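Long-range contact in beta-L-arabinobiosidase (Bacteroides thetaiotaomicron, PDB 5MQR), which probably hydrolyses glycosidic linkages of plant pectin, such as those releasing beta-L-arabinobiose, and may have exo-alpha-sialidase activity: residues Gly261-Gly273 / Lys310-Ala322. Residues are numbered along the deposited sequence; the frame is centred on the assembly and turned at random.
Sequences GYKAFNCYTLPDG and KIWGQRLSDGTYA
Tyr321 lays CD2 over one face of the Tyr268 ring, the planes inclined at 39°; on its own ring, Arg315 CG rests against one face and Thr269 O meets the edge, in plane. The two segments bring together the first strands of successive four-stranded antiparallel sheets, 266-269 and 311-315, consistent with the inner strands of adjacent beta-propeller blades: they run nearly parallel, 18° apart, too separated to pair directly. Tyr321 comes from the second strand of the latter sheet. With CG between the backbone N and the carbonyl carbon (chi1 56°), Asn266 extends its amide across the gap, where OD1 accepts from Gly313 N at 2.9 Å and ND2 donates to Ile311 O at 3.0 Å. An amide suits this place because it accepts and donates at once; a leucine here would probably leave Gly313 N and Ile311 O without these partners. Trp312 CZ3 packs on Asn266 CB at 3.7 Å. Between the strands one water donates to both Cys267 O and Gly313 O. Glycine suits position 313 because a CB would clash with CE2 of the Tyr268 ring, whose hydroxyl is hydrogen-bonded to Gly342 O. At the far end Tyr321 OH donates to a lone pair of Thr269 O, 2.5 Å away.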
ATOM      1  N   GLY A 261      40.659   2.634  -7.442  1.00 40.29           N
ATOM      2  CA  GLY A 261      39.910   3.809  -7.887  1.00 38.84           C
ATOM      3  C   GLY A 261      38.494   3.506  -8.315  1.00 37.29           C
ATOM      4  O   GLY A 261      38.107   3.803  -9.428  1.00 37.43           O
ATOM      5  N   TYR A 262      37.729   2.911  -7.411  1.00 36.26           N
ATOM      6  CA  TYR A 262      36.314   2.749  -7.584  1.00 35.13           C
ATOM      7  C   TYR A 262      35.749   4.143  -7.379  1.00 33.84           C
ATOM      8  O   TYR A 262      36.298   4.933  -6.601  1.00 33.51           O
ATOM      9  CB  TYR A 262      35.754   1.757  -6.568  1.00 35.80           C
ATOM     10  CG  TYR A 262      36.351   0.360  -6.655  1.00 37.90           C
ATOM     11  CD1 TYR A 262      36.457  -0.315  -7.887  1.00 38.36           C
ATOM     12  CD2 TYR A 262      36.828  -0.294  -5.515  1.00 39.46           C
ATOM     13  CE1 TYR A 262      37.005  -1.590  -7.974  1.00 38.94           C
ATOM     14  CE2 TYR A 262      37.381  -1.575  -5.598  1.00 40.26           C
ATOM     15  CZ  TYR A 262      37.455  -2.216  -6.824  1.00 39.58           C
ATOM     16  OH  TYR A 262      37.989  -3.470  -6.887  1.00 40.16           O
ATOM     17  N   LYS A 263      34.663   4.449  -8.073  1.00 32.38           N
ATOM     18  CA  LYS A 263      34.267   5.841  -8.251  1.00 31.76           C
ATOM     19  C   LYS A 263      32.980   6.208  -7.576  1.00 29.03           C
ATOM     20  O   LYS A 263      32.041   5.436  -7.603  1.00 27.66           O
ATOM     21  CB  LYS A 263      34.128   6.138  -9.734  1.00 33.43           C
ATOM     22  CG  LYS A 263      35.326   5.635 -10.495  1.00 36.01           C
ATOM     23  CD  LYS A 263      35.684   6.474 -11.696  1.00 37.46           C
ATOM     24  CE  LYS A 263      37.103   6.115 -12.114  1.00 39.60           C
ATOM     25  NZ  LYS A 263      37.392   6.742 -13.423  1.00 40.88           N
ATOM     26  N   ALA A 264      32.950   7.413  -7.007  1.00 27.46           N
ATOM     27  CA  ALA A 264      31.735   8.017  -6.466  1.00 26.04           C
ATOM     28  C   ALA A 264      31.102   7.161  -5.367  1.00 24.77           C
ATOM     29  O   ALA A 264      29.886   6.925  -5.360  1.00 23.82           O
ATOM     30  CB  ALA A 264      30.744   8.300  -7.593  1.00 25.90           C
ATOM     31  N   PHE A 265      31.957   6.680  -4.467  1.00 24.52           N
ATOM     32  CA  PHE A 265      31.543   5.942  -3.274  1.00 24.63           C
ATOM     33  C   PHE A 265      30.353   6.588  -2.568  1.00 24.07           C
ATOM     34  O   PHE A 265      30.308   7.804  -2.356  1.00 23.45           O
ATOM     35  CB  PHE A 265      32.733   5.854  -2.313  1.00 25.79           C
ATOM     36  CG  PHE A 265      32.425   5.223  -0.978  1.00 26.00           C
ATOM     37  CD1 PHE A 265      31.907   5.983   0.067  1.00 26.00           C
ATOM     38  CD2 PHE A 265      32.716   3.884  -0.754  1.00 26.72           C
ATOM     39  CE1 PHE A 265      31.641   5.411   1.302  1.00 26.98           C
ATOM     40  CE2 PHE A 265      32.461   3.287   0.487  1.00 27.48           C
ATOM     41  CZ  PHE A 265      31.921   4.056   1.521  1.00 27.68           C
ATOM     42  N   ASN A 266      29.374   5.771  -2.233  1.00 24.12           N
ATOM     43  CA  ASN A 266      28.381   6.138  -1.223  1.00 24.06           C
ATOM     44  C   ASN A 266      28.031   4.889  -0.465  1.00 24.61           C
ATOM     45  O   ASN A 266      28.285   3.791  -0.942  1.00 24.35           O
ATOM     46  CB  ASN A 266      27.141   6.828  -1.805  1.00 23.67           C
ATOM     47  CG  ASN A 266      26.435   6.016  -2.877  1.00 23.62           C
ATOM     48  OD1 ASN A 266      25.279   5.627  -2.706  1.00 23.41           O
ATOM     49  ND2 ASN A 266      27.111   5.792  -4.005  1.00 23.95           N
ATOM     50  N   CYS A 267      27.470   5.061   0.726  1.00 25.49           N
ATOM     51  CA  CYS A 267      27.194   3.945   1.600  1.00 25.82           C
ATOM     52  C   CYS A 267      26.014   4.193   2.485  1.00 25.68           C
ATOM     53  O   CYS A 267      25.560   5.336   2.657  1.00 25.75           O
ATOM     54  CB  CYS A 267      28.423   3.656   2.486  1.00 27.04           C
ATOM     55  SG  CYS A 267      28.849   4.912   3.728  1.00 27.98           S
ATOM     56  N   TYR A 268      25.536   3.110   3.078  1.00 25.42           N
ATOM     57  CA  TYR A 268      24.501   3.198   4.087  1.00 25.44           C
ATOM     58  C   TYR A 268      24.610   2.045   5.061  1.00 26.27           C
ATOM     59  O   TYR A 268      25.279   1.056   4.776  1.00 27.44           O
ATOM     60  CB  TYR A 268      23.115   3.241   3.456  1.00 24.24           C
ATOM     61  CG  TYR A 268      22.739   2.115   2.516  1.00 23.72           C
ATOM     62  CD1 TYR A 268      22.370   0.850   2.991  1.00 23.79           C
ATOM     63  CD2 TYR A 268      22.674   2.335   1.150  1.00 23.35           C
ATOM     64  CE1 TYR A 268      21.988  -0.162   2.112  1.00 23.73           C
ATOM     65  CE2 TYR A 268      22.290   1.342   0.261  1.00 23.05           C
ATOM     66  CZ  TYR A 268      21.934   0.092   0.738  1.00 23.43           C
ATOM     67  OH  TYR A 268      21.520  -0.875  -0.147  1.00 23.00           O
ATOM     68  N   THR A 269      23.922   2.187   6.188  1.00 26.19           N
ATOM     69  CA  THR A 269      23.986   1.241   7.285  1.00 26.81           C
ATOM     70  C   THR A 269      22.807   0.275   7.190  1.00 26.70           C
ATOM     71  O   THR A 269      21.655   0.685   7.147  1.00 26.08           O
ATOM     72  CB  THR A 269      23.996   1.977   8.640  1.00 26.82           C
ATOM     73  OG1 THR A 269      25.138   2.851   8.694  1.00 26.26           O
ATOM     74  CG2 THR A 269      24.080   0.973   9.801  1.00 27.19           C
ATOM     75  N   LEU A 270      23.120  -1.012   7.135  1.00 27.54           N
ATOM     76  CA  LEU A 270      22.117  -2.076   7.058  1.00 28.44           C
ATOM     77  C   LEU A 270      21.442  -2.289   8.427  1.00 29.28           C
ATOM     78  O   LEU A 270      21.924  -1.785   9.427  1.00 30.18           O
ATOM     79  CB  LEU A 270      22.794  -3.379   6.609  1.00 28.56           C
ATOM     80  CG  LEU A 270      23.443  -3.412   5.230  1.00 28.29           C
ATOM     81  CD1 LEU A 270      24.233  -4.700   5.059  1.00 28.63           C
ATOM     82  CD2 LEU A 270      22.369  -3.270   4.151  1.00 27.54           C
ATOM     83  N   PRO A 271      20.325  -3.025   8.484  1.00 30.26           N
ATOM     84  CA  PRO A 271      19.673  -3.186   9.800  1.00 31.61           C
ATOM     85  C   PRO A 271      20.532  -3.846  10.878  1.00 32.00           C
ATOM     86  O   PRO A 271      20.324  -3.543  12.044  1.00 32.98           O
ATOM     87  CB  PRO A 271      18.435  -4.034   9.487  1.00 30.99           C
ATOM     88  CG  PRO A 271      18.146  -3.713   8.053  1.00 30.70           C
ATOM     89  CD  PRO A 271      19.487  -3.561   7.398  1.00 30.51           C
ATOM     90  N   ASP A 272      21.486  -4.700  10.495  1.00 32.19           N
ATOM     91  CA  ASP A 272      22.445  -5.310  11.451  1.00 32.85           C
ATOM     92  C   ASP A 272      23.677  -4.437  11.791  1.00 32.47           C
ATOM     93  O   ASP A 272      24.563  -4.877  12.509  1.00 33.27           O
ATOM     94  CB  ASP A 272      22.879  -6.736  10.997  1.00 34.18           C
ATOM     95  CG  ASP A 272      23.603  -6.778   9.602  1.00 36.06           C
ATOM     96  OD1 ASP A 272      24.222  -5.789   9.127  1.00 34.75           O
ATOM     97  OD2 ASP A 272      23.525  -7.847   8.949  1.00 39.32           O
ATOM     98  N   GLY A 273      23.765  -3.217  11.271  1.00 31.79           N
ATOM     99  CA  GLY A 273      24.905  -2.344  11.556  1.00 32.28           C
ATOM    100  C   GLY A 273      26.094  -2.480  10.626  1.00 32.60           C
ATOM    101  O   GLY A 273      27.043  -1.712  10.743  1.00 35.05           O
ATOM    102  N   LYS A 310      26.643   7.392 -11.998  1.00 25.46           N
ATOM    103  CA  LYS A 310      26.416   7.195 -10.539  1.00 25.21           C
ATOM    104  C   LYS A 310      25.109   6.475 -10.140  1.00 24.39           C
ATOM    105  O   LYS A 310      24.077   6.565 -10.809  1.00 23.88           O
ATOM    106  CB  LYS A 310      26.453   8.496  -9.729  1.00 25.69           C
ATOM    107  CG  LYS A 310      27.713   9.321  -9.801  1.00 26.24           C
ATOM    108  CD  LYS A 310      27.592  10.526  -8.870  1.00 26.32           C
ATOM    109  CE  LYS A 310      28.860  11.381  -8.901  1.00 26.84           C
ATOM    110  NZ  LYS A 310      28.814  12.550  -7.978  1.00 26.71           N
ATOM    111  N   ILE A 311      25.183   5.797  -9.001  1.00 23.89           N
ATOM    112  CA  ILE A 311      24.021   5.238  -8.330  1.00 22.91           C
ATOM    113  C   ILE A 311      24.073   5.718  -6.868  1.00 22.48           C
ATOM    114  O   ILE A 311      25.143   5.759  -6.241  1.00 22.95           O
ATOM    115  CB  ILE A 311      23.988   3.704  -8.454  1.00 23.24           C
ATOM    116  CG1 ILE A 311      22.866   3.106  -7.579  1.00 23.86           C
ATOM    117  CG2 ILE A 311      25.331   3.087  -8.086  1.00 23.47           C
ATOM    118  CD1 ILE A 311      22.457   1.685  -7.971  1.00 24.03           C
ATOM    119  N   TRP A 312      22.928   6.140  -6.361  1.00 21.27           N
ATOM    120  CA  TRP A 312      22.805   6.609  -5.007  1.00 21.20           C
ATOM    121  C   TRP A 312      21.927   5.654  -4.242  1.00 21.28           C
ATOM    122  O   TRP A 312      20.818   5.366  -4.669  1.00 21.20           O
ATOM    123  CB  TRP A 312      22.120   7.961  -4.994  1.00 20.68           C
ATOM    124  CG  TRP A 312      21.771   8.412  -3.622  1.00 20.46           C
ATOM    125  CD1 TRP A 312      20.534   8.446  -3.065  1.00 20.01           C
ATOM    126  CD2 TRP A 312      22.681   8.840  -2.617  1.00 20.86           C
ATOM    127  NE1 TRP A 312      20.606   8.902  -1.789  1.00 20.26           N
ATOM    128  CE2 TRP A 312      21.916   9.152  -1.477  1.00 21.04           C
ATOM    129  CE3 TRP A 312      24.073   9.012  -2.571  1.00 21.21           C
ATOM    130  CZ2 TRP A 312      22.499   9.631  -0.283  1.00 21.34           C
ATOM    131  CZ3 TRP A 312      24.649   9.489  -1.399  1.00 21.79           C
ATOM    132  CH2 TRP A 312      23.858   9.807  -0.271  1.00 21.49           C
ATOM    133  N   GLY A 313      22.404   5.210  -3.100  1.00 21.97           N
ATOM    134  CA  GLY A 313      21.619   4.369  -2.205  1.00 23.19           C
ATOM    135  C   GLY A 313      21.561   4.972  -0.811  1.00 23.65           C
ATOM    136  O   GLY A 313      22.538   5.521  -0.341  1.00 24.69           O
ATOM    137  N   GLN A 314      20.424   4.839  -0.146  1.00 24.08           N
ATOM    138  CA  GLN A 314      20.296   5.267   1.236  1.00 24.86           C
ATOM    139  C   GLN A 314      19.193   4.536   1.970  1.00 25.76           C
ATOM    140  O   GLN A 314      18.275   3.995   1.354  1.00 25.11           O
ATOM    141  CB  GLN A 314      20.029   6.775   1.325  1.00 24.50           C
ATOM    142  CG  GLN A 314      18.660   7.256   0.839  1.00 24.09           C
ATOM    143  CD  GLN A 314      18.480   8.757   1.081  1.00 24.63           C
ATOM    144  OE1 GLN A 314      18.925   9.604   0.289  1.00 24.04           O
ATOM    145  NE2 GLN A 314      17.853   9.089   2.202  1.00 24.82           N
ATOM    146  N   ARG A 315      19.306   4.567   3.296  1.00 27.46           N
ATOM    147  CA  ARG A 315      18.207   4.300   4.189  1.00 28.91           C
ATOM    148  C   ARG A 315      17.183   5.468   4.198  1.00 27.84           C
ATOM    149  O   ARG A 315      17.556   6.626   4.156  1.00 27.80           O
ATOM    150  CB  ARG A 315      18.732   4.030   5.614  1.00 31.52           C
ATOM    151  CG  ARG A 315      17.700   3.268   6.427  1.00 34.09           C
ATOM    152  CD  ARG A 315      18.118   2.868   7.833  1.00 36.78           C
ATOM    153  NE  ARG A 315      17.308   1.700   8.198  1.00 40.03           N
ATOM    154  CZ  ARG A 315      17.465   0.940   9.281  1.00 41.76           C
ATOM    155  NH1 ARG A 315      18.415   1.207  10.179  1.00 45.04           N
ATOM    156  NH2 ARG A 315      16.658  -0.106   9.458  1.00 41.83           N
ATOM    157  N   LEU A 316      15.903   5.139   4.241  1.00 26.87           N
ATOM    158  CA  LEU A 316      14.825   6.122   4.268  1.00 27.32           C
ATOM    159  C   LEU A 316      14.325   6.314   5.701  1.00 28.27           C
ATOM    160  O   LEU A 316      14.729   5.573   6.615  1.00 28.63           O
ATOM    161  CB  LEU A 316      13.681   5.678   3.348  1.00 26.60           C
ATOM    162  CG  LEU A 316      14.113   5.363   1.909  1.00 26.57           C
ATOM    163  CD1 LEU A 316      12.989   4.713   1.120  1.00 26.88           C
ATOM    164  CD2 LEU A 316      14.581   6.616   1.205  1.00 26.33           C
ATOM    165  N   SER A 317      13.460   7.317   5.898  1.00 28.43           N
ATOM    166  CA  SER A 317      12.970   7.656   7.239  1.00 28.85           C
ATOM    167  C   SER A 317      12.025   6.584   7.801  1.00 28.74           C
ATOM    168  O   SER A 317      11.810   6.545   8.996  1.00 28.93           O
ATOM    169  CB  SER A 317      12.272   9.027   7.266  1.00 28.65           C
ATOM    170  OG  SER A 317      11.008   9.005   6.635  1.00 28.04           O
ATOM    171  N   ASP A 318      11.453   5.742   6.942  1.00 28.49           N
ATOM    172  CA  ASP A 318      10.611   4.619   7.394  1.00 28.19           C
ATOM    173  C   ASP A 318      11.400   3.336   7.685  1.00 27.64           C
ATOM    174  O   ASP A 318      10.803   2.312   7.912  1.00 28.49           O
ATOM    175  CB  ASP A 318       9.475   4.343   6.384  1.00 27.55           C
ATOM    176  CG  ASP A 318       9.975   3.802   5.034  1.00 27.82           C
ATOM    177  OD1 ASP A 318      11.208   3.623   4.856  1.00 27.96           O
ATOM    178  OD2 ASP A 318       9.121   3.539   4.143  1.00 26.99           O
ATOM    179  N   GLY A 319      12.727   3.375   7.654  1.00 27.82           N
ATOM    180  CA  GLY A 319      13.544   2.194   7.946  1.00 27.95           C
ATOM    181  C   GLY A 319      13.855   1.311   6.734  1.00 27.76           C
ATOM    182  O   GLY A 319      14.677   0.399   6.839  1.00 28.82           O
ATOM    183  N   THR A 320      13.239   1.580   5.587  1.00 26.53           N
ATOM    184  CA  THR A 320      13.522   0.828   4.372  1.00 26.05           C
ATOM    185  C   THR A 320      14.636   1.523   3.571  1.00 25.32           C
ATOM    186  O   THR A 320      15.255   2.468   4.054  1.00 25.57           O
ATOM    187  CB  THR A 320      12.250   0.611   3.534  1.00 26.12           C
ATOM    188  OG1 THR A 320      11.810   1.846   2.961  1.00 26.30           O
ATOM    189  CG2 THR A 320      11.144  -0.008   4.394  1.00 27.03           C
ATOM    190  N   TYR A 321      14.925   1.002   2.382  1.00 23.73           N
ATOM    191  CA  TYR A 321      16.047   1.437   1.601  1.00 23.17           C
ATOM    192  C   TYR A 321      15.604   1.724   0.160  1.00 22.19           C
ATOM    193  O   TYR A 321      14.587   1.191  -0.301  1.00 21.29           O
ATOM    194  CB  TYR A 321      17.133   0.367   1.674  1.00 23.46           C
ATOM    195  CG  TYR A 321      17.720   0.205   3.074  1.00 24.08           C
ATOM    196  CD1 TYR A 321      17.108  -0.621   4.030  1.00 24.31           C
ATOM    197  CD2 TYR A 321      18.878   0.857   3.434  1.00 24.24           C
ATOM    198  CE1 TYR A 321      17.651  -0.787   5.307  1.00 24.52           C
ATOM    199  CE2 TYR A 321      19.419   0.710   4.696  1.00 25.22           C
ATOM    200  CZ  TYR A 321      18.795  -0.117   5.633  1.00 25.37           C
ATOM    201  OH  TYR A 321      19.348  -0.248   6.877  1.00 25.84           O
ATOM    202  N   ALA A 322      16.356   2.600  -0.510  1.00 21.24           N
ATOM    203  CA  ALA A 322      16.111   2.978  -1.891  1.00 21.01           C
ATOM    204  C   ALA A 322      17.426   3.265  -2.623  1.00 21.17           C
ATOM    205  O   ALA A 322      18.379   3.799  -2.043  1.00 20.74           O
ATOM    206  CB  ALA A 322      15.200   4.193  -1.978  1.00 20.77           C
TER
HETATM  207  O   HOH W   1      27.849   6.051  -7.592  1.00 24.97           O
HETATM  208  O   HOH W   2      24.126   7.120   1.221  1.00 27.19           O